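Local coordinates for protein peptidylprolyl Isomerase (Naegleria fowleri, PDB 6B4P) that probably catalyses the cis-trans isomerisation of peptide bonds preceding proline, as other FKBP-type peptidyl-prolyl isomerases do, at residues Q35-I38 / G39-V42; K55-S59 / L60-Q64. One frame throughout, in Å; residues are numbered along the deposited sequence. Where two conformers were deposited one is given.

Overall arrangement
Contact 1 (35-38 with 39-42) comes first along the chain and closes before contact 2 (55-59 with 60-64) opens. The turn of contact 1 leads out of a loop into strand 41-50; that strand pairs antiparallel with strand 55-58, which carries the chain through contact 2 into the short helix 59-62. Both adjoin neighbouring strands of the antiparallel sheet at the core of the FKBP fold. The centres of contact 1 and contact 2 are about 22 Å apart, and the nearest atoms of the two contacts about 10 Å. Contact 2 probably borders the active-site cleft, as the same region does in other FKBPs, whereas contact 1 forms the entry to strand 41-50.

Contact 1. Residues Q35-I38 / G39-V42; sequences QPPI and GSKV
Pro37 and Ser40 close a type II beta turn around Ile38 and Gly39, and one carbonyl oxygen does most of the work. Two hydrogen bonds converge on it. The backbone bond runs from Ser40 N to Pro37 O at 3.1 Å. In the conformer described, one of two deposited for this serine, Ser40 OG also reaches Pro37 O, at 2.6 Å. Both donors come from the same face of the carbonyl plane, tilted out of it. Ser40 OG stands beside its own backbone N (chi1 -58°), which turns the hydroxyl back across the turn toward the acceptor that the amide already uses.

Beside this polar group the Pro37 ring makes a close van der Waals approach, its CD lying 3.1 Å from Ser40 OG. The apolar contact is farther down, where Pro36 CB meets Val42 CG1 at 4.0 Å, a ring carbon against a methyl. Trp126 of strand 117-126 touches Pro36, Pro37, Ser40 and Val42, joining both limbs of the turn to the sheet.

In the backbone, Gly39 has the positive phi (92°) usual at the third position of a type II turn. The bond from Ile38 CA to CB points away from 39-42.

Chemically, Pro37 O accepts Ser40 N across the turn as the chain enters strand 41-50, and the hydroxyl can add a second bond to the same oxygen; the proline nitrogens on the other limb have no hydrogen to offer.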
loop_
_atom_site.group_PDB
_atom_site.type_symbol
_atom_site.label_atom_id
_atom_site.label_comp_id
_atom_site.label_asym_id
_atom_site.label_seq_id
_atom_site.Cartn_x
_atom_site.Cartn_y
_atom_site.Cartn_z
ATOM N N GLN A 35 6.256 4.532 -13.793
ATOM C CA GLN A 35 5.765 4.766 -12.444
ATOM C C GLN A 35 4.846 5.986 -12.435
ATOM O O GLN A 35 5.004 6.887 -13.266
ATOM C CB GLN A 35 6.930 4.969 -11.467
ATOM C CG GLN A 35 7.808 3.724 -11.348
ATOM C CD GLN A 35 8.938 3.875 -10.352
ATOM O OE1 GLN A 35 10.050 3.407 -10.590
ATOM N NE2 GLN A 35 8.657 4.510 -9.225
ATOM N N PRO A 36 3.864 6.032 -11.537
ATOM C CA PRO A 36 2.850 7.100 -11.593
ATOM C C PRO A 36 3.393 8.398 -11.030
ATOM O O PRO A 36 4.025 8.408 -9.963
ATOM C CB PRO A 36 1.712 6.549 -10.722
ATOM C CG PRO A 36 2.419 5.685 -9.713
ATOM C CD PRO A 36 3.603 5.071 -10.447
ATOM N N PRO A 37 3.186 9.514 -11.719
ATOM C CA PRO A 37 3.600 10.807 -11.173
ATOM C C PRO A 37 2.634 11.291 -10.103
ATOM O O PRO A 37 1.505 10.816 -9.984
ATOM C CB PRO A 37 3.581 11.729 -12.400
ATOM C CG PRO A 37 2.658 11.082 -13.362
ATOM C CD PRO A 37 2.733 9.600 -13.118
ATOM N N ILE A 38 3.101 12.250 -9.296
ATOM C CA ILE A 38 2.209 12.837 -8.308
ATOM C C ILE A 38 1.030 13.477 -9.027
ATOM O O ILE A 38 1.161 14.021 -10.131
ATOM C CB ILE A 38 2.944 13.848 -7.412
ATOM C CG1 ILE A 38 3.748 14.836 -8.251
ATOM C CG2 ILE A 38 3.858 13.123 -6.428
ATOM C CD1 ILE A 38 4.128 16.099 -7.488
ATOM N N GLY A 39 -0.150 13.369 -8.414
ATOM C CA GLY A 39 -1.364 13.868 -9.010
ATOM C C GLY A 39 -2.105 12.846 -9.833
ATOM O O GLY A 39 -3.227 13.123 -10.276
ATOM N N SER A 40 -1.512 11.677 -10.068
ATOM C CA SER A 40 -2.190 10.608 -10.788
ATOM C C SER A 40 -3.343 10.071 -9.958
ATOM O O SER A 40 -3.213 9.909 -8.743
ATOM C CB SER A 40 -1.225 9.458 -11.085
ATOM O OG SER A 40 -0.108 9.879 -11.840
ATOM N N LYS A 41 -4.462 9.784 -10.611
ATOM C CA LYS A 41 -5.570 9.078 -9.979
ATOM C C LYS A 41 -5.284 7.602 -10.210
ATOM O O LYS A 41 -5.523 7.083 -11.303
ATOM C CB LYS A 41 -6.906 9.505 -10.582
ATOM N N VAL A 42 -4.730 6.934 -9.190
ATOM C CA VAL A 42 -4.286 5.550 -9.307
ATOM C C VAL A 42 -5.423 4.629 -8.899
ATOM O O VAL A 42 -6.230 4.947 -8.019
ATOM C CB VAL A 42 -3.024 5.274 -8.458
ATOM C CG1 VAL A 42 -1.859 6.129 -8.924
ATOM C CG2 VAL A 42 -3.300 5.487 -6.976
#

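Contact 2. Residues K55-S59 / L60-Q64; sequences KFDSS and LDRGQ
Arg62 folds back from the helix across the end of strand 55-58 to reach Asp57. Arg62 CB packs 3.7 Å from Ser59 O, and Arg62 CG passes Ser58 O at 4.0 Å. A bend at chi3 (-73°) then brings Arg62 CZ to 3.7 Å from Ser59 CA; this atom and Ser58 O lie over one face of the guanidinium. Arg62 NH2 lies near Ser59 CB. At the tip, Arg62 NH1 donates to the syn lone pair of Asp57 OD1 at 2.7 Å, in the guanidinium plane, although the flat groups are 31° apart. Tyr46 OH bonds both Asp57 OD2 and Arg62 NH2. Phe56, Asp57 and Tyr46 probably line the substrate pocket, as in other FKBPs.

A longer salt bridge joins Lys55 NZ to Asp61 OD2 at 3.3 Å, and a water lies between that oxygen and Ser58 N. The N-cap Ser58 OG accepts from Leu60 N at 3.1 Å while also bonding Thr47. Just past the helix, Gly63 takes positive phi.

Strand 55-58 pairs with 41-50, its Phe56 and Asp57 both facing Gly48 in a classic beta bulge; Ser59 OG bonds His45 ND1 and Tyr46 N, joining the start of helix 59-62 to strand 41-50.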
loop_
_atom_site.group_PDB
_atom_site.type_symbol
_atom_site.label_atom_id
_atom_site.label_comp_id
_atom_site.label_asym_id
_atom_site.label_seq_id
_atom_site.Cartn_x
_atom_site.Cartn_y
_atom_site.Cartn_z
ATOM N N LYS A 55 -6.509 -10.940 8.234
ATOM C CA LYS A 55 -6.995 -9.982 7.248
ATOM C C LYS A 55 -8.019 -9.049 7.874
ATOM O O LYS A 55 -8.937 -9.498 8.568
ATOM C CB LYS A 55 -7.614 -10.728 6.063
ATOM C CG LYS A 55 -8.301 -9.825 5.050
ATOM C CD LYS A 55 -8.727 -10.577 3.786
ATOM C CE LYS A 55 -9.911 -11.481 4.048
ATOM N NZ LYS A 55 -10.460 -12.031 2.772
ATOM N N PHE A 56 -7.871 -7.743 7.629
ATOM C CA PHE A 56 -8.893 -6.807 8.067
ATOM C C PHE A 56 -9.669 -6.160 6.930
ATOM O O PHE A 56 -10.760 -5.646 7.180
ATOM C CB PHE A 56 -8.294 -5.715 8.976
ATOM C CG PHE A 56 -7.229 -4.872 8.332
ATOM C CD1 PHE A 56 -7.566 -3.740 7.597
ATOM C CD2 PHE A 56 -5.886 -5.192 8.488
ATOM C CE1 PHE A 56 -6.587 -2.961 7.023
ATOM C CE2 PHE A 56 -4.893 -4.408 7.918
ATOM C CZ PHE A 56 -5.242 -3.301 7.168
ATOM N N ASP A 57 -9.174 -6.211 5.691
ATOM C CA ASP A 57 -9.836 -5.509 4.599
ATOM C C ASP A 57 -9.242 -5.974 3.279
ATOM O O ASP A 57 -8.051 -6.285 3.209
ATOM C CB ASP A 57 -9.669 -3.989 4.757
ATOM C CG ASP A 57 -10.374 -3.198 3.679
ATOM O OD1 ASP A 57 -11.367 -3.692 3.107
ATOM O OD2 ASP A 57 -9.923 -2.063 3.418
ATOM N N SER A 58 -10.079 -6.028 2.238
ATOM C CA SER A 58 -9.570 -6.292 0.896
ATOM C C SER A 58 -10.537 -5.754 -0.141
ATOM O O SER A 58 -11.745 -6.009 -0.064
ATOM C CB SER A 58 -9.350 -7.790 0.669
ATOM O OG SER A 58 -8.910 -8.036 -0.657
ATOM N N SER A 59 -10.003 -5.031 -1.120
ATOM C CA SER A 59 -10.824 -4.588 -2.238
ATOM C C SER A 59 -11.227 -5.748 -3.124
ATOM O O SER A 59 -12.199 -5.627 -3.872
ATOM C CB SER A 59 -10.076 -3.549 -3.062
ATOM O OG SER A 59 -8.880 -4.098 -3.576
ATOM N N LEU A 60 -10.486 -6.856 -3.073
ATOM C CA LEU A 60 -10.856 -8.020 -3.871
ATOM C C LEU A 60 -12.130 -8.669 -3.355
ATOM O O LEU A 60 -12.871 -9.276 -4.136
ATOM C CB LEU A 60 -9.708 -9.028 -3.892
ATOM C CG LEU A 60 -8.457 -8.578 -4.653
ATOM C CD1 LEU A 60 -7.345 -9.592 -4.502
ATOM C CD2 LEU A 60 -8.768 -8.338 -6.127
ATOM N N ASP A 61 -12.408 -8.555 -2.054
ATOM C CA ASP A 61 -13.671 -9.069 -1.537
ATOM C C ASP A 61 -14.852 -8.318 -2.130
ATOM O O ASP A 61 -15.924 -8.899 -2.327
ATOM C CB ASP A 61 -13.710 -8.975 -0.012
ATOM C CG ASP A 61 -12.640 -9.811 0.655
ATOM O OD1 ASP A 61 -12.122 -10.751 0.014
ATOM O OD2 ASP A 61 -12.326 -9.531 1.830
ATOM N N ARG A 62 -14.670 -7.029 -2.413
ATOM C CA ARG A 62 -15.700 -6.195 -3.015
ATOM C C ARG A 62 -15.647 -6.199 -4.535
ATOM O O ARG A 62 -16.638 -5.836 -5.179
ATOM C CB ARG A 62 -15.560 -4.754 -2.515
ATOM C CG ARG A 62 -15.392 -4.645 -1.011
ATOM C CD ARG A 62 -15.392 -3.197 -0.546
ATOM N NE ARG A 62 -14.165 -2.484 -0.899
ATOM C CZ ARG A 62 -13.067 -2.471 -0.150
ATOM N NH1 ARG A 62 -13.039 -3.137 0.999
ATOM N NH2 ARG A 62 -12.001 -1.783 -0.546
ATOM N N GLY A 63 -14.520 -6.590 -5.118
ATOM C CA GLY A 63 -14.368 -6.616 -6.553
ATOM C C GLY A 63 -14.196 -5.267 -7.203
ATOM O O GLY A 63 -14.141 -5.195 -8.438
ATOM N N GLN A 64 -14.112 -4.197 -6.423
ATOM C CA GLN A 64 -13.944 -2.866 -6.980
ATOM C C GLN A 64 -12.596 -2.313 -6.557
ATOM O O GLN A 64 -12.315 -2.242 -5.350
ATOM C CB GLN A 64 -15.070 -1.938 -6.525
ATOM C CG GLN A 64 -16.432 -2.321 -7.086
ATOM C CD GLN A 64 -16.442 -2.353 -8.603
ATOM O OE1 GLN A 64 -15.747 -1.572 -9.256
ATOM N NE2 GLN A 64 -17.226 -3.264 -9.172
HETATM O O HOH W 1 -12.792 -6.924 3.079
#